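GDP-L-fucose synthase (Campylobacter jejuni subsp. jejuni serotype O:2, PDB 7M13) makes GDP-D-glycero-L-gluco-heptose for the capsular polysaccharide, as an NADPH-binding oxidoreductase of the NAD(P)-dependent epimerase/dehydratase family. Local coordinates at the interface of chains A and B. Residues are numbered along the deposited sequence; one frame, centred on the assembly and turned at random. Chains: chain A/B, GDP-L-fucose synthase.

Contact 1: the interface of chains A and B. Residues chain A 128-129, 149, 152-153, 156, 272-274; chain B 80, 135, 138-139.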
# COMPACT_ATOMS: atom_id res chain seq x y z
N LEU A 128 -13.70 1.09 -1.64
CA LEU A 128 -12.24 1.28 -1.47
C LEU A 128 -11.88 2.77 -1.56
O LEU A 128 -12.34 3.47 -2.51
CB LEU A 128 -11.54 0.45 -2.56
CG LEU A 128 -10.03 0.58 -2.61
CD1 LEU A 128 -9.38 0.30 -1.27
CD2 LEU A 128 -9.48 -0.37 -3.65
N PHE A 129 -11.06 3.25 -0.61
CA PHE A 129 -10.52 4.63 -0.53
C PHE A 129 -11.58 5.65 -0.11
O PHE A 129 -11.25 6.83 -0.07
CB PHE A 129 -9.87 5.06 -1.85
CG PHE A 129 -8.48 4.50 -2.08
CD1 PHE A 129 -7.53 4.48 -1.07
CD2 PHE A 129 -8.11 4.02 -3.32
CE1 PHE A 129 -6.26 3.96 -1.29
CE2 PHE A 129 -6.85 3.48 -3.52
CZ PHE A 129 -5.91 3.49 -2.52
N ILE A 149 -4.30 -3.58 -5.69
CA ILE A 149 -3.90 -2.63 -6.77
C ILE A 149 -2.76 -3.25 -7.59
O ILE A 149 -2.74 -3.07 -8.83
CB ILE A 149 -3.58 -1.25 -6.19
CG1 ILE A 149 -4.84 -0.65 -5.55
CG2 ILE A 149 -2.96 -0.37 -7.30
CD1 ILE A 149 -4.67 0.71 -4.95
N GLU A 152 -4.40 -5.70 -10.09
CA GLU A 152 -5.12 -5.02 -11.20
C GLU A 152 -4.13 -4.33 -12.12
O GLU A 152 -4.31 -4.30 -13.37
CB GLU A 152 -6.08 -3.99 -10.60
CG GLU A 152 -6.87 -3.24 -11.65
CD GLU A 152 -7.75 -2.21 -10.98
OE1 GLU A 152 -7.19 -1.22 -10.43
OE2 GLU A 152 -8.96 -2.45 -10.90
N SER A 153 -3.10 -3.74 -11.55
CA SER A 153 -2.13 -2.97 -12.33
C SER A 153 -1.36 -3.88 -13.28
O SER A 153 -1.09 -3.48 -14.43
CB SER A 153 -1.20 -2.21 -11.44
OG SER A 153 -1.94 -1.26 -10.67
N ILE A 156 -3.64 -4.74 -16.15
CA ILE A 156 -3.80 -3.62 -17.12
C ILE A 156 -2.52 -3.47 -17.96
O ILE A 156 -2.58 -3.38 -19.23
CB ILE A 156 -4.20 -2.33 -16.37
CG1 ILE A 156 -5.59 -2.42 -15.76
CG2 ILE A 156 -4.07 -1.13 -17.31
CD1 ILE A 156 -5.99 -1.31 -14.80
N SER A 272 -11.10 1.96 -15.67
CA SER A 272 -11.42 0.71 -14.92
C SER A 272 -10.60 0.56 -13.63
O SER A 272 -9.35 0.66 -13.64
CB SER A 272 -11.23 -0.47 -15.77
OG SER A 272 -11.43 -1.63 -14.99
N LYS A 273 -11.30 0.21 -12.56
CA LYS A 273 -10.80 0.21 -11.17
C LYS A 273 -11.78 -0.63 -10.36
O LYS A 273 -12.88 -0.96 -10.86
CB LYS A 273 -10.68 1.62 -10.60
CG LYS A 273 -12.00 2.32 -10.37
CD LYS A 273 -11.85 3.82 -10.23
CE LYS A 273 -12.05 4.30 -8.82
NZ LYS A 273 -11.78 5.75 -8.70
N ASN A 274 -11.38 -1.00 -9.15
CA ASN A 274 -12.23 -1.78 -8.20
C ASN A 274 -12.64 -3.08 -8.86
O ASN A 274 -13.84 -3.46 -8.80
CB ASN A 274 -13.41 -0.95 -7.71
CG ASN A 274 -12.96 0.27 -6.94
OD1 ASN A 274 -12.02 0.18 -6.16
ND2 ASN A 274 -13.62 1.41 -7.12
N ARG B 80 1.67 1.13 -15.38
CA ARG B 80 0.83 1.15 -14.16
C ARG B 80 1.35 0.12 -13.15
O ARG B 80 1.36 0.39 -11.95
CB ARG B 80 -0.60 0.80 -14.55
CG ARG B 80 -1.63 1.19 -13.52
CD ARG B 80 -3.03 1.10 -14.14
NE ARG B 80 -4.10 1.59 -13.29
CZ ARG B 80 -4.42 2.86 -13.16
NH1 ARG B 80 -3.73 3.79 -13.80
NH2 ARG B 80 -5.43 3.20 -12.41
N TYR B 135 -6.93 8.83 -11.52
CA TYR B 135 -6.83 7.53 -12.22
C TYR B 135 -5.41 7.27 -12.76
O TYR B 135 -4.85 6.17 -12.57
CB TYR B 135 -7.85 7.48 -13.35
CG TYR B 135 -7.85 6.11 -13.95
CD1 TYR B 135 -8.59 5.12 -13.35
CD2 TYR B 135 -7.04 5.79 -15.02
CE1 TYR B 135 -8.56 3.82 -13.82
CE2 TYR B 135 -7.00 4.49 -15.51
CZ TYR B 135 -7.78 3.52 -14.91
OH TYR B 135 -7.83 2.23 -15.33
N TYR B 138 -2.95 6.44 -10.03
CA TYR B 138 -3.59 5.63 -8.96
C TYR B 138 -2.58 4.69 -8.32
O TYR B 138 -2.49 4.57 -7.07
CB TYR B 138 -4.74 4.86 -9.61
CG TYR B 138 -5.54 3.91 -8.75
CD1 TYR B 138 -6.49 4.35 -7.83
CD2 TYR B 138 -5.36 2.54 -8.87
CE1 TYR B 138 -7.26 3.46 -7.09
CE2 TYR B 138 -6.14 1.64 -8.16
CZ TYR B 138 -7.08 2.10 -7.26
OH TYR B 138 -7.84 1.20 -6.57
N SER B 139 -1.87 3.93 -9.13
CA SER B 139 -0.92 2.92 -8.61
C SER B 139 0.32 3.58 -8.01
O SER B 139 0.82 3.11 -6.97
CB SER B 139 -0.62 1.90 -9.64
OG SER B 139 0.16 2.43 -10.69
O HOH W 1 -8.73 -0.84 -8.18
O HOH W 2 -4.66 -0.41 -11.31
O HOH W 3 -7.47 1.25 -11.68

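Contact 2: the interface of chains A and B. Residues chain A 84, 132-133, 138-139, 142; chain B 128-129, 149, 152, 273-274.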
# COMPACT_ATOMS: atom_id res chain seq x y z
N ILE A 84 2.68 -4.38 7.52
CA ILE A 84 2.79 -3.75 6.19
C ILE A 84 4.03 -4.31 5.48
O ILE A 84 3.93 -4.70 4.31
CB ILE A 84 2.68 -2.22 6.25
CG1 ILE A 84 2.82 -1.65 4.84
CG2 ILE A 84 3.64 -1.53 7.20
CD1 ILE A 84 2.28 -0.25 4.72
N ASP A 132 -11.08 6.77 6.01
CA ASP A 132 -9.88 6.15 6.64
C ASP A 132 -10.22 4.77 7.20
O ASP A 132 -11.40 4.37 7.38
CB ASP A 132 -9.14 7.07 7.62
CG ASP A 132 -7.61 6.89 7.60
OD1 ASP A 132 -6.93 7.85 7.88
OD2 ASP A 132 -7.14 5.79 7.34
N LEU A 133 -9.15 3.99 7.30
CA LEU A 133 -9.21 2.61 7.81
C LEU A 133 -9.25 2.62 9.33
O LEU A 133 -8.92 3.63 9.96
CB LEU A 133 -7.98 1.86 7.32
CG LEU A 133 -7.76 1.90 5.81
CD1 LEU A 133 -6.56 1.00 5.53
CD2 LEU A 133 -8.98 1.44 5.04
N TYR A 138 -4.84 -0.56 10.45
CA TYR A 138 -4.52 0.44 9.40
C TYR A 138 -3.40 -0.02 8.46
O TYR A 138 -3.52 0.14 7.23
CB TYR A 138 -4.15 1.73 10.13
CG TYR A 138 -3.70 2.90 9.29
CD1 TYR A 138 -4.62 3.68 8.62
CD2 TYR A 138 -2.38 3.30 9.28
CE1 TYR A 138 -4.22 4.81 7.92
CE2 TYR A 138 -1.97 4.43 8.59
CZ TYR A 138 -2.89 5.18 7.90
OH TYR A 138 -2.51 6.32 7.23
N SER A 139 -2.28 -0.44 9.01
CA SER A 139 -1.12 -0.81 8.18
C SER A 139 -1.36 -2.14 7.46
O SER A 139 -0.95 -2.25 6.30
CB SER A 139 0.17 -0.84 8.98
OG SER A 139 0.12 -1.86 9.95
N ALA A 142 -3.77 -1.30 4.63
CA ALA A 142 -3.02 -0.57 3.59
C ALA A 142 -2.25 -1.58 2.73
O ALA A 142 -2.22 -1.45 1.49
CB ALA A 142 -2.08 0.44 4.20
N LEU B 128 -5.35 12.38 3.63
CA LEU B 128 -5.03 10.99 3.25
C LEU B 128 -6.26 10.10 3.44
O LEU B 128 -6.86 10.13 4.55
CB LEU B 128 -3.82 10.55 4.08
CG LEU B 128 -3.42 9.09 3.90
CD1 LEU B 128 -3.18 8.78 2.45
CD2 LEU B 128 -2.21 8.77 4.76
N PHE B 129 -6.57 9.25 2.45
CA PHE B 129 -7.67 8.25 2.45
C PHE B 129 -9.07 8.88 2.44
O PHE B 129 -10.09 8.11 2.49
CB PHE B 129 -7.52 7.27 3.62
CG PHE B 129 -6.49 6.18 3.44
CD1 PHE B 129 -6.30 5.52 2.24
CD2 PHE B 129 -5.71 5.80 4.51
CE1 PHE B 129 -5.36 4.50 2.14
CE2 PHE B 129 -4.76 4.81 4.39
CZ PHE B 129 -4.62 4.13 3.23
N ILE B 149 3.08 5.13 5.21
CA ILE B 149 2.56 4.26 6.29
C ILE B 149 3.69 3.35 6.80
O ILE B 149 3.78 3.08 8.03
CB ILE B 149 1.29 3.52 5.82
CG1 ILE B 149 0.16 4.52 5.55
CG2 ILE B 149 0.91 2.44 6.83
CD1 ILE B 149 -1.15 3.92 5.06
N GLU B 152 5.79 5.49 9.24
CA GLU B 152 5.08 5.74 10.50
C GLU B 152 5.01 4.42 11.28
O GLU B 152 5.11 4.43 12.55
CB GLU B 152 3.69 6.27 10.20
CG GLU B 152 2.85 6.51 11.42
CD GLU B 152 1.48 6.99 11.00
OE1 GLU B 152 0.64 6.14 10.56
OE2 GLU B 152 1.28 8.24 11.09
N LYS B 273 -1.23 9.16 13.67
CA LYS B 273 -1.67 8.86 12.29
C LYS B 273 -1.45 10.14 11.51
O LYS B 273 -1.48 11.22 12.13
CB LYS B 273 -3.15 8.46 12.20
CG LYS B 273 -3.57 7.89 10.87
CD LYS B 273 -5.02 7.36 10.91
CE LYS B 273 -6.04 8.47 10.98
NZ LYS B 273 -7.40 7.96 10.64
N ASN B 274 -1.27 10.05 10.20
CA ASN B 274 -1.06 11.22 9.34
C ASN B 274 0.12 12.03 9.88
O ASN B 274 0.06 13.28 9.97
CB ASN B 274 -2.34 12.04 9.22
CG ASN B 274 -3.43 11.25 8.52
OD1 ASN B 274 -3.18 10.56 7.54
ND2 ASN B 274 -4.66 11.36 9.01
O HOH W 4 -0.59 7.72 8.71
O HOH W 5 -4.53 8.17 7.07
O HOH W 6 -6.92 10.47 7.33

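Contact 1: the interface of chains A and B
B:Arg80 lies alongside A:Ser153 and A:Ile156 and ends on a set of waters shared with chain A. From CB the chain sets out with CG anti to the backbone N (chi1 -162°) and stays extended as far as NE. B:Arg80 CG packs 3.8 Å from the hydroxyl A:Ser153 OG. B:Arg80 CD touches the isoleucine tip, 3.9 Å from A:Ile156 CD1. NE bonds water 2, which is also held by A:Ser153 OG and by the carboxylate oxygen A:Glu152 OE1. At the tip, NH1 and NH2 both grip the backbone oxygen of B:Tyr135, end-on and nearly in the guanidinium plane. The B:Arg80 NH1 to B:Tyr135 O distance is 2.9 Å. B:Arg80 NH2 also meets water 3, again at 2.9 Å. The paired bonds to B:Tyr135 O and the water 3 bond together fix the guanidinium's rotation.

B:Tyr135 passes a corner of the guanidinium, with NH2 above one ring face toward the rim. B:Tyr135 OH donates to A:Ser272 O at 2.8 Å, although A:Ser272 is poorly ordered. Water 3 links that carbonyl oxygen to A:Glu152 OE1. A:Glu152 OE1 sits 5.1 Å from B:Arg80 NE, so the opposite charges may attract without touching.

B:Tyr138 lays one ring face over A:Phe129 and A:Ile149. CE1 meets the phenylalanine edge at CE2, and CZ and CE2 meet the A:Ile149 CD1 methyl. Its OH bonds water 1, which also meets A:Asn274 N and A:Glu152 OE1. OE1 thus bonds three waters. A:Ser153 OG is held by its own helix, through A:Ile149 O.

In the fold, A:Ile149, A:Glu152, A:Ser153 and A:Ile156 line one side of helix 138-158. They face the starts of chain B helices 80-100 and 138-158, with the A:Ser272 to A:Asn274 loop at the margin.

Contact 2: the interface of chains A and B
The edge of B:Phe129 points at one face of A:Tyr138, near its CE1 rim. A:Tyr138 CE1 lies in the plane of the phenylalanine ring, 3.6 Å from B:Phe129 CE2. A:Tyr138 has CG anti to the backbone N (chi1 176°), which sends the ring across the interface. B:Ile149 covers the same face, with B:Ile149 CD1 3.6 Å from A:Tyr138 CZ. The lysine methylenes close the opposite face, with B:Lys273 CD 4.0 Å from A:Tyr138 CE1. The ring is thus clasped between them. B:Ile149 CD1 also reaches A:Ala142 CB, while B:Ile149 CG2 meets A:Ile84 CD1 at 3.7 Å. The two isoleucine chains stand at about a right angle.

B:Lys273, bent at chi3 (71°), and A:Asp132 reach toward each other tip to tip. The amine B:Lys273 NZ forms a salt bridge with A:Asp132 OD1 at 2.8 Å, approaching steeply from above the carboxylate plane. OD2 takes the backbone N of A:Leu133 on its anti lone pair. OD1 also bonds waters 5 and 6. The carboxylate is turned 64° from the B:Phe129 ring.

A:Tyr138 OH bonds water 4 at 2.8 Å and water 5 at 2.7 Å. Water 4 leads to B:Glu152 OE1 and B:Asn274 N, and water 5 to B:Asn274 OD1.

The site joins the subunits through apolar packing around A:Tyr138, flanked by a salt bridge and bridging waters. It may also steady the start of helix 138-158. That helix carries A:Phe140, the predicted active-site position where the family's YxxxK motif has tyrosine, and the cofactor-binding A:Lys144.

The centres of contact 1 and contact 2 lie about 18 Å apart on one two-fold symmetric interface. Both use helices 80-100 and 138-158 and the loops around residues 128 and 273. B:Tyr138 and A:Ile149 in contact 1 recur as A:Tyr138 and B:Ile149 in contact 2. The copies differ at the lysine: chi1 is 68° in A:Lys273 and -169° in B:Lys273. Paired helices of this kind are the usual four-helix dimer interface of the family, so the dimer is plausibly biological. A:Phe140 is about 8 Å from the centre of contact 2 and about 16 Å from that of contact 1. Pairing may help position this predicted active-site stretch.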